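Putative exported protein (Bacteroides fragilis NCTC 9343, PDB 3IEE) is of unknown function but is probably an exported, lipid-attached protein with an all-helical fold. Local coordinates at residues 173-176 with 177-181; 86-89 with 90-94; 257-260 with 261-264; 23-26 with 27-30. One frame throughout, in Å; residues are numbered along the deposited sequence.

Contact 1 of 4, residues 173-176 with 177-181; sequences MSVR and KMSST. With EDO (1,2-ethanediol), chain B; EDO (1,2-ethanediol), chain H.
The guanidinium of Arg176, whose carbonyl oxygen accepts from Ser180 N, is the flat group of this contact. A 1,2-ethanediol, probably from the crystallisation liquor, sets O1 over one face and O2 at the edge, in the plane, where Arg176 NH2 donates to that O2 at 2.9 Å and an N-H...O angle of 167°. The bend at chi3 (65°) turns this end across the diol, while Arg176 NE forms a salt bridge with Glu159 of helix 123-162.

Ser179, in one of its two modelled conformers, curls back on the preceding turn. With OG beside its own backbone N (chi1 -67°), Ser179 OG reaches Val175 O at 2.8 Å, and Ser179 N meets the same Val175 O at 2.9 Å from the opposite face of the carbonyl plane. The selenomethionine Met178 bends at chi3 and brings its methyl back alongside Ser174, CE lying 3.8 Å from Ser174 CB; Ser174 OG itself bonds to Gln171 and Tyr230. A second ethanediol shares a 3.1 Å hydrogen bond between its O2 and Ser180 OG.

In this conformer the hydroxyl is satisfied within its own helix and, as second donor, may polarise Val175 O further; in the other conformer that bond is doubtful.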
HETATM    1  N   MSE A 173       4.073  18.755  -2.671  1.00 12.09           N
HETATM    2  CA  MSE A 173       4.880  17.661  -2.180  1.00 12.29           C
HETATM    3  C   MSE A 173       4.375  17.083  -0.855  1.00 11.69           C
HETATM    4  O   MSE A 173       4.315  15.832  -0.693  1.00 13.21           O
HETATM    5  CB  MSE A 173       6.358  18.072  -2.147  1.00 13.46           C
HETATM    6  CG  MSE A 173       6.927  18.260  -3.576  1.00 12.46           C
HETATM    7 SE   MSE A 173       8.814  18.752  -3.532  0.75 17.74          SE
HETATM    8  CE  MSE A 173       9.517  17.062  -2.880  1.00 16.81           C
ATOM      9  N   SER A 174       3.913  17.968   0.051  1.00 11.55           N
ATOM     10  CA  SER A 174       3.333  17.537   1.305  1.00 10.77           C
ATOM     11  C   SER A 174       2.081  16.696   1.076  1.00 11.09           C
ATOM     12  O   SER A 174       1.906  15.690   1.754  1.00 12.72           O
ATOM     13  CB  SER A 174       2.943  18.710   2.223  1.00 13.13           C
ATOM     14  OG  SER A 174       1.878  19.453   1.674  1.00 23.46           O
ATOM     15  N   VAL A 175       1.201  17.107   0.172  1.00 13.25           N
ATOM     16  CA  VAL A 175       0.014  16.315  -0.119  1.00 14.11           C
ATOM     17  C   VAL A 175       0.385  14.933  -0.664  1.00 12.12           C
ATOM     18  O   VAL A 175      -0.184  13.899  -0.253  1.00 12.18           O
ATOM     19  CB  VAL A 175      -0.928  17.032  -1.146  1.00 13.93           C
ATOM     20  CG1 VAL A 175      -2.102  16.098  -1.559  1.00 13.00           C
ATOM     21  CG2 VAL A 175      -1.444  18.397  -0.589  1.00 13.31           C
ATOM     22  N   ARG A 176       1.337  14.893  -1.606  1.00 11.95           N
ATOM     23  CA  ARG A 176       1.730  13.620  -2.187  1.00 13.89           C
ATOM     24  C   ARG A 176       2.370  12.719  -1.138  1.00 13.05           C
ATOM     25  O   ARG A 176       2.065  11.569  -1.070  1.00 14.69           O
ATOM     26  CB  ARG A 176       2.657  13.833  -3.389  1.00 12.39           C
ATOM     27  CG  ARG A 176       2.027  14.649  -4.509  1.00 14.14           C
ATOM     28  CD  ARG A 176       3.036  15.044  -5.601  1.00 16.37           C
ATOM     29  NE  ARG A 176       3.571  13.865  -6.349  1.00 15.16           N
ATOM     30  CZ  ARG A 176       3.049  13.338  -7.464  1.00 20.67           C
ATOM     31  NH1 ARG A 176       1.953  13.813  -7.993  1.00 16.81           N
ATOM     32  NH2 ARG A 176       3.636  12.308  -8.073  1.00 21.00           N
ATOM     33  N   LYS A 177       3.170  13.293  -0.257  1.00 14.21           N
ATOM     34  CA  LYS A 177       3.875  12.522   0.768  1.00 13.29           C
ATOM     35  C   LYS A 177       2.877  11.958   1.770  1.00 13.31           C
ATOM     36  O   LYS A 177       2.858  10.756   2.079  1.00 13.66           O
ATOM     37  CB  LYS A 177       4.915  13.369   1.483  1.00 14.01           C
ATOM     38  CG  LYS A 177       5.697  12.592   2.518  1.00 13.55           C
ATOM     39  CD  LYS A 177       6.538  11.520   1.895  1.00 21.01           C
ATOM     40  CE  LYS A 177       7.531  10.909   2.904  1.00 27.47           C
ATOM     41  NZ  LYS A 177       8.712  11.816   3.050  1.00 39.85           N
HETATM   42  N   MSE A 178       2.013  12.821   2.298  1.00 12.81           N
HETATM   43  CA  MSE A 178       1.039  12.364   3.287  1.00 14.22           C
HETATM   44  C   MSE A 178       0.002  11.399   2.732  1.00 13.35           C
HETATM   45  O   MSE A 178      -0.451  10.473   3.414  1.00 12.92           O
HETATM   46  CB  MSE A 178       0.378  13.563   3.901  1.00 12.25           C
HETATM   47  CG  MSE A 178       1.380  14.284   4.791  1.00 15.78           C
HETATM   48 SE   MSE A 178       0.538  15.686   5.920  0.75 17.63          SE
HETATM   49  CE  MSE A 178       0.642  17.038   4.695  1.00 18.95           C
ATOM     50  N   SER A 179      -0.370  11.586   1.484  0.50 14.26           N
ATOM     51  CA  SER A 179      -1.307  10.639   0.856  0.50 13.24           C
ATOM     52  C   SER A 179      -0.668   9.232   0.790  0.50 13.13           C
ATOM     53  O   SER A 179      -1.325   8.208   1.037  0.50 12.33           O
ATOM     54  CB  SER A 179      -1.685  11.145  -0.524  0.50 13.76           C
ATOM     55  OG  SER A 179      -2.450  12.337  -0.427  0.50 12.48           O
ATOM     56  N   SER A 180       0.618   9.172   0.460  1.00 14.21           N
ATOM     57  CA  SER A 180       1.346   7.872   0.466  1.00 14.26           C
ATOM     58  C   SER A 180       1.397   7.252   1.872  1.00 13.75           C
ATOM     59  O   SER A 180       1.202   6.054   2.050  1.00 12.57           O
ATOM     60  CB  SER A 180       2.773   8.022  -0.074  1.00 15.48           C
ATOM     61  OG  SER A 180       2.730   8.385  -1.456  1.00 19.31           O
ATOM     62  N   THR A 181       1.636   8.076   2.883  1.00 13.48           N
ATOM     63  CA  THR A 181       1.722   7.591   4.233  1.00 13.14           C
ATOM     64  C   THR A 181       0.365   7.062   4.677  1.00 10.93           C
ATOM     65  O   THR A 181       0.298   5.995   5.338  1.00 12.49           O
ATOM     66  CB  THR A 181       2.259   8.665   5.237  1.00 13.04           C
ATOM     67  OG1 THR A 181       3.446   9.306   4.719  1.00 13.28           O
ATOM     68  CG2 THR A 181       2.627   8.023   6.578  1.00 16.03           C
TER
HETATM   69  C1  EDO B 301       4.240  10.161  -4.947  1.00 20.67           C
HETATM   70  O1  EDO B 301       3.092  10.699  -5.589  1.00 24.46           O
HETATM   71  C2  EDO B 301       5.391   9.966  -5.936  1.00 17.08           C
HETATM   72  O2  EDO B 301       5.821  11.148  -6.632  1.00 18.38           O
HETATM   73  C1  EDO H 307       1.402   3.508  -1.057  1.00 36.56           C
HETATM   74  O1  EDO H 307       1.956   3.653   0.271  1.00 26.90           O
HETATM   75  C2  EDO H 307       1.221   4.849  -1.776  1.00 36.64           C
HETATM   76  O2  EDO H 307       2.499   5.407  -2.188  1.00 40.61           O

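Contact 2 of 4, residues 86-89 with 90-94; sequences NEET and RRNLK. With EDO (1,2-ethanediol), chain G.
Thr89 and Leu93 lie side by side on the buried flank of helix 87-119, pointing the same way, with Thr89 CG2 3.8 Å from Leu93 CD1. Both pack on Ile150 of helix 123-162. Having CG2 anti to the backbone N brings the Thr89 hydroxyl beside that N, where it can join N at one amide oxygen: Thr89 N reaches Asn86 OD1 at 2.9 Å, almost straight in line with the carbonyl, and Thr89 OG1 meets the same Asn86 OD1 at 2.8 Å from above the amide plane.

The exposed flank is held less uniformly. Glu87 and Arg90 run alongside each other in a salt bridge, Glu87 OE2 using its syn lone pair to take Arg90 NH1 at 2.9 Å in the guanidinium plane, though the carboxylate and guanidinium planes are 68° apart. An ethanediol carbon covers a face of that guanidinium, and Arg90 NE is bound to Pro81 O. Looser still is Arg91, which lays a guanidinium face over Glu87 O; Arg91 NH1 stays 4.6 Å from Glu88 OE1, beyond a salt bridge.

The bonds to Asn86 OD1 are those of an asparagine N-cap, followed by an i to i+3 ion pair in the first turn of helix 87-119.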
ATOM      1  N   ASN A  86      19.640   3.943  -9.730  1.00 13.15           N
ATOM      2  CA  ASN A  86      20.994   3.397  -9.683  1.00 13.37           C
ATOM      3  C   ASN A  86      20.953   1.865  -9.679  1.00 14.64           C
ATOM      4  O   ASN A  86      19.904   1.283  -9.459  1.00 14.54           O
ATOM      5  CB  ASN A  86      21.802   4.003  -8.529  1.00 14.49           C
ATOM      6  CG  ASN A  86      21.203   3.722  -7.184  1.00 12.01           C
ATOM      7  OD1 ASN A  86      20.749   2.602  -6.909  1.00 16.35           O
ATOM      8  ND2 ASN A  86      21.174   4.735  -6.335  1.00 17.18           N
ATOM      9  N   GLU A  87      22.081   1.225  -9.949  1.00 13.64           N
ATOM     10  CA  GLU A  87      22.070  -0.202 -10.242  1.00 16.12           C
ATOM     11  C   GLU A  87      21.559  -0.973  -9.027  1.00 15.55           C
ATOM     12  O   GLU A  87      20.823  -1.938  -9.184  1.00 16.08           O
ATOM     13  CB  GLU A  87      23.457  -0.700 -10.675  1.00 19.59           C
ATOM     14  CG  GLU A  87      23.853  -0.187 -12.069  1.00 19.37           C
ATOM     15  CD  GLU A  87      22.905  -0.633 -13.155  1.00 24.34           C
ATOM     16  OE1 GLU A  87      22.938  -1.834 -13.527  1.00 24.05           O
ATOM     17  OE2 GLU A  87      22.126   0.215 -13.639  1.00 19.23           O
ATOM     18  N   GLU A  88      21.934  -0.520  -7.843  1.00 15.59           N
ATOM     19  CA  GLU A  88      21.515  -1.201  -6.623  1.00 20.01           C
ATOM     20  C   GLU A  88      19.989  -1.167  -6.449  1.00 17.71           C
ATOM     21  O   GLU A  88      19.347  -2.142  -6.037  1.00 17.73           O
ATOM     22  CB  GLU A  88      22.158  -0.533  -5.423  1.00 21.93           C
ATOM     23  CG  GLU A  88      21.737  -1.164  -4.112  1.00 30.94           C
ATOM     24  CD  GLU A  88      22.571  -0.648  -2.977  1.00 38.14           C
ATOM     25  OE1 GLU A  88      23.784  -0.972  -2.968  1.00 43.01           O
ATOM     26  OE2 GLU A  88      22.021   0.086  -2.124  1.00 45.07           O
ATOM     27  N   THR A  89      19.437   0.001  -6.716  1.00 14.42           N
ATOM     28  CA  THR A  89      18.004   0.207  -6.665  1.00 13.89           C
ATOM     29  C   THR A  89      17.287  -0.668  -7.677  1.00 12.70           C
ATOM     30  O   THR A  89      16.249  -1.314  -7.377  1.00 13.74           O
ATOM     31  CB  THR A  89      17.643   1.707  -6.848  1.00 13.44           C
ATOM     32  OG1 THR A  89      18.223   2.492  -5.778  1.00 13.64           O
ATOM     33  CG2 THR A  89      16.126   1.933  -6.837  1.00 13.88           C
ATOM     34  N   ARG A  90      17.811  -0.692  -8.901  1.00 13.11           N
ATOM     35  CA  ARG A  90      17.231  -1.505  -9.945  1.00 13.56           C
ATOM     36  C   ARG A  90      17.204  -2.984  -9.495  1.00 17.16           C
ATOM     37  O   ARG A  90      16.183  -3.660  -9.648  1.00 13.83           O
ATOM     38  CB  ARG A  90      17.976  -1.339 -11.274  1.00 13.82           C
ATOM     39  CG  ARG A  90      17.940   0.096 -11.835  1.00 12.92           C
ATOM     40  CD  ARG A  90      18.798   0.235 -13.106  1.00 12.29           C
ATOM     41  NE  ARG A  90      18.157  -0.255 -14.317  1.00 13.74           N
ATOM     42  CZ  ARG A  90      18.767  -0.557 -15.469  1.00 16.36           C
ATOM     43  NH1 ARG A  90      20.088  -0.481 -15.597  1.00 20.04           N
ATOM     44  NH2 ARG A  90      18.050  -0.946 -16.507  1.00 17.44           N
ATOM     45  N   ARG A  91      18.325  -3.438  -8.940  1.00 17.14           N
ATOM     46  CA  ARG A  91      18.451  -4.804  -8.421  1.00 21.64           C
ATOM     47  C   ARG A  91      17.417  -5.098  -7.323  1.00 18.09           C
ATOM     48  O   ARG A  91      16.708  -6.099  -7.376  1.00 17.30           O
ATOM     49  CB  ARG A  91      19.862  -4.969  -7.843  1.00 22.71           C
ATOM     50  CG  ARG A  91      20.270  -6.335  -7.351  1.00 29.63           C
ATOM     51  CD  ARG A  91      21.744  -6.240  -6.858  1.00 34.35           C
ATOM     52  NE  ARG A  91      22.604  -5.564  -7.864  1.00 38.59           N
ATOM     53  CZ  ARG A  91      23.413  -4.513  -7.651  1.00 42.76           C
ATOM     54  NH1 ARG A  91      23.554  -3.965  -6.441  1.00 47.31           N
ATOM     55  NH2 ARG A  91      24.101  -3.999  -8.667  1.00 38.10           N
ATOM     56  N   ASN A  92      17.383  -4.230  -6.324  1.00 15.93           N
ATOM     57  CA  ASN A  92      16.431  -4.385  -5.238  1.00 16.37           C
ATOM     58  C   ASN A  92      14.976  -4.325  -5.636  1.00 17.11           C
ATOM     59  O   ASN A  92      14.167  -5.065  -5.094  1.00 13.56           O
ATOM     60  CB  ASN A  92      16.737  -3.423  -4.156  1.00 19.47           C
ATOM     61  CG  ASN A  92      18.093  -3.664  -3.583  1.00 24.81           C
ATOM     62  OD1 ASN A  92      18.658  -4.769  -3.751  1.00 30.62           O
ATOM     63  ND2 ASN A  92      18.653  -2.652  -2.938  1.00 27.83           N
ATOM     64  N   LEU A  93      14.617  -3.440  -6.573  1.00 15.69           N
ATOM     65  CA  LEU A  93      13.235  -3.431  -7.127  1.00 14.21           C
ATOM     66  C   LEU A  93      12.871  -4.738  -7.824  1.00 12.68           C
ATOM     67  O   LEU A  93      11.841  -5.341  -7.525  1.00 12.35           O
ATOM     68  CB  LEU A  93      13.065  -2.230  -8.089  1.00 10.85           C
ATOM     69  CG  LEU A  93      13.059  -0.866  -7.415  1.00 12.43           C
ATOM     70  CD1 LEU A  93      13.186   0.190  -8.549  1.00 11.24           C
ATOM     71  CD2 LEU A  93      11.793  -0.669  -6.572  1.00 16.07           C
ATOM     72  N   LYS A  94      13.739  -5.221  -8.737  1.00 13.91           N
ATOM     73  CA  LYS A  94      13.555  -6.483  -9.395  1.00 16.88           C
ATOM     74  C   LYS A  94      13.397  -7.651  -8.392  1.00 16.13           C
ATOM     75  O   LYS A  94      12.518  -8.482  -8.558  1.00 18.94           O
ATOM     76  CB  LYS A  94      14.700  -6.779 -10.390  1.00 19.71           C
ATOM     77  CG  LYS A  94      14.655  -5.849 -11.590  1.00 20.90           C
ATOM     78  CD  LYS A  94      15.721  -6.209 -12.660  1.00 25.42           C
ATOM     79  CE  LYS A  94      17.119  -5.854 -12.176  1.00 29.95           C
ATOM     80  NZ  LYS A  94      18.218  -6.282 -13.159  1.00 29.24           N
TER
HETATM   81  C1  EDO G 306      19.015  -3.430 -13.678  1.00 35.95           C
HETATM   82  O1  EDO G 306      18.491  -4.236 -14.721  1.00 33.47           O
HETATM   83  C2  EDO G 306      20.517  -3.521 -13.534  1.00 36.40           C
HETATM   84  O2  EDO G 306      20.871  -3.346 -12.145  1.00 39.69           O

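Contact 3 of 4, residues 257-260 with 261-264; sequences DYDM and LTSA
Tyr258 is overlapped on one ring face by the methyl of Thr262, a CH-pi contact between residues four apart on helix 255-268, the C-terminal helix of this all-helical fold. Thr262 CG2 lies 3.4 Å from the ring centroid, 22° off the normal and shifted toward the rim, so its nearest ring atom is Tyr258 CE2 at 3.2 Å. The packing here is tight. The tyrosine brings its ring over the next turn by extending CG away from the backbone N (chi1 180°), and the two side chains cross at about a right angle. At the edge of the same ring, in its plane, sits Asp259 OD1, which makes a salt bridge with Lys44.

The neighbouring flank packs inward: Leu261 meets Leu186 of helix 169-189 and both Gln243 and Val244 of helix 224-247, joining the three helices.

A cluster of donors has formed on a single carbonyl of the turn. Asp259 O accepts from Ser263 N at 2.9 Å, well above the carbonyl plane, and from Thr262 OG1 at 3.1 Å, also out of the plane and at a C=O...O angle of only 102°. The shortest of the three bonds runs from Ser263 OG to Asp259 O, at 2.7 Å.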
ATOM      1  N   ASP A 257     -14.264  -0.555  10.390  1.00 17.87           N
ATOM      2  CA  ASP A 257     -13.145   0.338  10.740  1.00 14.78           C
ATOM      3  C   ASP A 257     -12.281   0.619   9.511  1.00 14.48           C
ATOM      4  O   ASP A 257     -11.934   1.777   9.260  1.00 14.37           O
ATOM      5  CB  ASP A 257     -12.338  -0.249  11.896  1.00 17.81           C
ATOM      6  CG  ASP A 257     -13.067  -0.123  13.244  1.00 14.93           C
ATOM      7  OD1 ASP A 257     -13.915   0.772  13.408  1.00 20.67           O
ATOM      8  OD2 ASP A 257     -12.779  -0.911  14.150  1.00 27.00           O
ATOM      9  N   TYR A 258     -11.965  -0.417   8.728  1.00 16.09           N
ATOM     10  CA  TYR A 258     -11.173  -0.222   7.530  1.00 15.42           C
ATOM     11  C   TYR A 258     -11.822   0.733   6.563  1.00 18.42           C
ATOM     12  O   TYR A 258     -11.196   1.644   6.045  1.00 17.96           O
ATOM     13  CB  TYR A 258     -10.880  -1.546   6.827  1.00 19.36           C
ATOM     14  CG  TYR A 258     -10.053  -1.362   5.553  1.00 18.56           C
ATOM     15  CD1 TYR A 258      -8.650  -1.245   5.594  1.00 19.94           C
ATOM     16  CD2 TYR A 258     -10.661  -1.334   4.311  1.00 26.00           C
ATOM     17  CE1 TYR A 258      -7.912  -1.121   4.436  1.00 21.56           C
ATOM     18  CE2 TYR A 258      -9.908  -1.189   3.132  1.00 27.81           C
ATOM     19  CZ  TYR A 258      -8.524  -1.085   3.217  1.00 23.93           C
ATOM     20  OH  TYR A 258      -7.805  -0.899   2.036  1.00 26.05           O
ATOM     21  N   ASP A 259     -13.118   0.513   6.347  1.00 19.16           N
ATOM     22  CA  ASP A 259     -13.881   1.318   5.427  1.00 18.53           C
ATOM     23  C   ASP A 259     -14.031   2.758   5.987  1.00 17.39           C
ATOM     24  O   ASP A 259     -14.052   3.715   5.230  1.00 16.81           O
ATOM     25  CB  ASP A 259     -15.234   0.668   5.217  1.00 20.32           C
ATOM     26  CG  ASP A 259     -15.132  -0.664   4.457  1.00 20.79           C
ATOM     27  OD1 ASP A 259     -14.058  -0.988   3.841  1.00 22.52           O
ATOM     28  OD2 ASP A 259     -16.150  -1.380   4.506  1.00 20.03           O
HETATM   29  N   MSE A 260     -14.121   2.913   7.308  0.70 18.14           N
HETATM   30  CA  MSE A 260     -14.159   4.257   7.883  0.70 15.17           C
HETATM   31  C   MSE A 260     -12.858   4.990   7.533  0.70 16.86           C
HETATM   32  O   MSE A 260     -12.866   6.155   7.091  0.70 18.57           O
HETATM   33  CB  MSE A 260     -14.305   4.225   9.399  0.70 14.42           C
HETATM   34  CG  MSE A 260     -14.444   5.577  10.011  0.70 17.07           C
HETATM   35 SE   MSE A 260     -14.595   5.375  11.965  0.53 22.74          SE
HETATM   36  CE  MSE A 260     -12.846   4.564  12.345  0.70 17.39           C
ATOM     37  N   LEU A 261     -11.741   4.298   7.749  1.00 16.91           N
ATOM     38  CA  LEU A 261     -10.430   4.912   7.504  1.00 16.67           C
ATOM     39  C   LEU A 261     -10.224   5.208   6.003  1.00 15.04           C
ATOM     40  O   LEU A 261      -9.703   6.282   5.659  1.00 18.44           O
ATOM     41  CB  LEU A 261      -9.312   4.024   8.030  1.00 14.72           C
ATOM     42  CG  LEU A 261      -9.243   3.883   9.559  1.00 14.98           C
ATOM     43  CD1 LEU A 261      -8.170   2.879   9.987  1.00 16.49           C
ATOM     44  CD2 LEU A 261      -9.003   5.222  10.261  1.00 15.30           C
ATOM     45  N   THR A 262     -10.596   4.252   5.136  1.00 18.75           N
ATOM     46  CA  THR A 262     -10.323   4.407   3.697  1.00 19.57           C
ATOM     47  C   THR A 262     -11.200   5.544   3.248  1.00 18.88           C
ATOM     48  O   THR A 262     -10.792   6.402   2.490  1.00 20.31           O
ATOM     49  CB  THR A 262     -10.626   3.144   2.881  1.00 19.63           C
ATOM     50  OG1 THR A 262     -12.004   2.826   3.009  1.00 27.91           O
ATOM     51  CG2 THR A 262      -9.779   1.961   3.303  1.00 18.08           C
ATOM     52  N   SER A 263     -12.420   5.610   3.778  1.00 21.59           N
ATOM     53  CA  SER A 263     -13.298   6.732   3.451  1.00 23.59           C
ATOM     54  C   SER A 263     -12.761   8.094   3.905  1.00 23.73           C
ATOM     55  O   SER A 263     -12.928   9.096   3.190  1.00 23.69           O
ATOM     56  CB  SER A 263     -14.708   6.485   3.996  1.00 24.34           C
ATOM     57  OG  SER A 263     -15.231   5.303   3.376  1.00 25.93           O
ATOM     58  N   ALA A 264     -12.101   8.118   5.058  1.00 23.82           N
ATOM     59  CA  ALA A 264     -11.486   9.342   5.587  1.00 22.66           C
ATOM     60  C   ALA A 264     -10.349   9.777   4.635  1.00 21.36           C
ATOM     61  O   ALA A 264     -10.225  10.956   4.256  1.00 21.86           O
ATOM     62  CB  ALA A 264     -10.996   9.124   7.006  1.00 22.85           C
TER

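Contact 4 of 4, residues 23-26 with 27-30; sequences AAEV and IKYY. With EDO (1,2-ethanediol), chain H.
Glu25 and Lys28 cross obliquely on the outer flank of helix 17-40. The glutamate doubles back through a bend at chi2 (-54°), whereas the lysine, in one of its two modelled conformers, runs extended beyond CG and slants past the carboxylate. In this conformer Lys28 NZ closes a salt bridge to Glu25 OE2 at 2.9 Å, coming in on the syn side but 26° out of the carboxylate plane. The aliphatic part of the lysine takes part as well: Lys28 CD is 3.4 Å from Glu25 OE2, and Lys28 CG rests 3.1 Å from Ala24 O, the oxygen that also accepts from Lys28 N. The ammonium group is thus led back over the preceding turn to pair with a residue three positions earlier; in the other conformer the bridge is doubtful, so the ion pair may be only partly formed.

The inner flank packs against helix 123-162 within this all-helical fold. Ala23 and Ile27 face that helix at Val161 and Ala158, with Ile27 CG1 turned back to 3.5 Å from Ala23 O, and Val26 packs on Cys84 and Phe85.

The two tyrosines share a first torsion, CG anti to the backbone N, yet leave neighbouring positions of the helix in different directions. Tyr29 reaches Leu93 and Tyr97 of helix 87-119, meets Phe85 edge-to-face, and gives its hydroxyl a hydrogen-bonding partner in Val78 O. Tyr30 instead packs against Thr155 and ends at an ethanediol, whose O2 lies at the ring edge, in its plane; the 2.4 Å between Tyr30 OH and that O2 is so short that its exact value is doubtful.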
ATOM      1  N   ALA A  23      13.550  12.628 -14.121  1.00 12.04           N
ATOM      2  CA  ALA A  23      12.580  12.784 -13.051  1.00 14.63           C
ATOM      3  C   ALA A  23      11.217  12.240 -13.447  1.00 11.21           C
ATOM      4  O   ALA A  23      10.552  11.583 -12.681  1.00 12.35           O
ATOM      5  CB  ALA A  23      12.461  14.269 -12.666  1.00 11.17           C
ATOM      6  N   ALA A  24      10.790  12.536 -14.668  1.00 12.59           N
ATOM      7  CA  ALA A  24       9.552  11.968 -15.219  1.00 15.51           C
ATOM      8  C   ALA A  24       9.556  10.461 -15.259  1.00 13.94           C
ATOM      9  O   ALA A  24       8.531   9.837 -14.964  1.00 14.22           O
ATOM     10  CB  ALA A  24       9.304  12.507 -16.636  1.00 14.75           C
ATOM     11  N   GLU A  25      10.688   9.856 -15.624  1.00 10.91           N
ATOM     12  CA  GLU A  25      10.774   8.402 -15.685  1.00 12.69           C
ATOM     13  C   GLU A  25      10.619   7.786 -14.304  1.00 11.32           C
ATOM     14  O   GLU A  25       9.981   6.758 -14.137  1.00 12.79           O
ATOM     15  CB  GLU A  25      12.084   7.955 -16.301  1.00 16.12           C
ATOM     16  CG  GLU A  25      12.168   8.096 -17.795  1.00 18.73           C
ATOM     17  CD  GLU A  25      11.019   7.417 -18.513  1.00 26.34           C
ATOM     18  OE1 GLU A  25      10.690   6.258 -18.189  1.00 23.94           O
ATOM     19  OE2 GLU A  25      10.410   8.084 -19.370  1.00 30.78           O
ATOM     20  N   VAL A  26      11.200   8.443 -13.298  1.00 11.93           N
ATOM     21  CA  VAL A  26      11.108   7.988 -11.906  1.00 13.14           C
ATOM     22  C   VAL A  26       9.656   7.991 -11.460  1.00 13.70           C
ATOM     23  O   VAL A  26       9.147   6.999 -10.941  1.00 12.79           O
ATOM     24  CB  VAL A  26      11.933   8.815 -10.982  1.00 11.43           C
ATOM     25  CG1 VAL A  26      11.543   8.530  -9.482  1.00 10.55           C
ATOM     26  CG2 VAL A  26      13.458   8.545 -11.246  1.00 14.16           C
ATOM     27  N   ILE A  27       8.974   9.089 -11.737  1.00 13.33           N
ATOM     28  CA  ILE A  27       7.547   9.203 -11.349  1.00 14.69           C
ATOM     29  C   ILE A  27       6.646   8.239 -12.131  1.00 13.43           C
ATOM     30  O   ILE A  27       5.738   7.627 -11.544  1.00 15.85           O
ATOM     31  CB  ILE A  27       7.055  10.672 -11.394  1.00 15.06           C
ATOM     32  CG1 ILE A  27       7.874  11.563 -10.440  1.00 16.14           C
ATOM     33  CG2 ILE A  27       5.571  10.759 -11.010  1.00 18.20           C
ATOM     34  CD1 ILE A  27       7.755  11.178  -9.035  1.00 22.87           C
ATOM     35  N   LYS A  28       6.938   8.065 -13.421  0.50 14.33           N
ATOM     36  CA  LYS A  28       6.275   7.071 -14.269  0.50 15.43           C
ATOM     37  C   LYS A  28       6.338   5.692 -13.618  0.50 15.19           C
ATOM     38  O   LYS A  28       5.319   5.030 -13.431  0.50 11.85           O
ATOM     39  CB  LYS A  28       6.921   7.019 -15.637  0.50 17.93           C
ATOM     40  CG  LYS A  28       6.465   8.119 -16.598  0.50 22.16           C
ATOM     41  CD  LYS A  28       7.393   8.168 -17.812  0.50 23.05           C
ATOM     42  CE  LYS A  28       6.773   8.818 -19.055  0.50 27.59           C
ATOM     43  NZ  LYS A  28       7.734   8.766 -20.171  0.50 26.00           N
ATOM     44  N   TYR A  29       7.545   5.289 -13.224  1.00 14.18           N
ATOM     45  CA  TYR A  29       7.729   3.956 -12.600  1.00 13.25           C
ATOM     46  C   TYR A  29       6.971   3.819 -11.292  1.00 12.94           C
ATOM     47  O   TYR A  29       6.385   2.752 -11.011  1.00 13.37           O
ATOM     48  CB  TYR A  29       9.199   3.630 -12.433  1.00 14.01           C
ATOM     49  CG  TYR A  29       9.472   2.232 -11.931  1.00 10.81           C
ATOM     50  CD1 TYR A  29       9.487   1.960 -10.558  1.00 14.11           C
ATOM     51  CD2 TYR A  29       9.695   1.173 -12.805  1.00 11.50           C
ATOM     52  CE1 TYR A  29       9.761   0.665 -10.085  1.00 16.37           C
ATOM     53  CE2 TYR A  29       9.966  -0.119 -12.349  1.00 15.23           C
ATOM     54  CZ  TYR A  29       9.970  -0.370 -10.966  1.00 15.29           C
ATOM     55  OH  TYR A  29      10.222  -1.627 -10.472  1.00 13.40           O
ATOM     56  N   TYR A  30       6.965   4.874 -10.486  1.00 14.37           N
ATOM     57  CA  TYR A  30       6.169   4.930  -9.271  1.00 13.13           C
ATOM     58  C   TYR A  30       4.685   4.748  -9.612  1.00 12.35           C
ATOM     59  O   TYR A  30       3.994   3.950  -8.991  1.00 13.83           O
ATOM     60  CB  TYR A  30       6.325   6.264  -8.511  1.00 17.54           C
ATOM     61  CG  TYR A  30       5.345   6.357  -7.343  1.00 15.39           C
ATOM     62  CD1 TYR A  30       5.620   5.768  -6.121  1.00 16.84           C
ATOM     63  CD2 TYR A  30       4.114   6.987  -7.493  1.00 20.10           C
ATOM     64  CE1 TYR A  30       4.707   5.824  -5.067  1.00 19.06           C
ATOM     65  CE2 TYR A  30       3.211   7.039  -6.451  1.00 19.29           C
ATOM     66  CZ  TYR A  30       3.493   6.474  -5.254  1.00 22.74           C
ATOM     67  OH  TYR A  30       2.538   6.572  -4.238  1.00 25.22           O
TER
HETATM   68  C1  EDO H 307       1.402   3.508  -1.057  1.00 36.56           C
HETATM   69  O1  EDO H 307       1.956   3.653   0.271  1.00 26.90           O
HETATM   70  C2  EDO H 307       1.221   4.849  -1.776  1.00 36.64           C
HETATM   71  O2  EDO H 307       2.499   5.407  -2.188  1.00 40.61           O

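Overall arrangement
Contact 4 joins two of the others. Its Tyr30 OH lies 3.3 Å from Ser180 OG of contact 1, a weak hydrogen bond, and both hydroxyls meet the same ethanediol, probably from the crystallisation liquor; Ile27 CG2 also packs against Arg176 NH2 at 3.8 Å. The centres of these two contacts are about 16 Å apart. Through Tyr29 OH it also touches Leu93 CB of contact 2 at 3.8 Å, with centres about 14 Å apart. Contact 3 stands alone, its nearest atoms about 9 Å from contact 1, and lies across the chain's centre from contact 2, about 34 Å between centres. Contacts 2 and 4 fall in the DUF6845 range, contacts 1 and 3 in the DUF3829-like one.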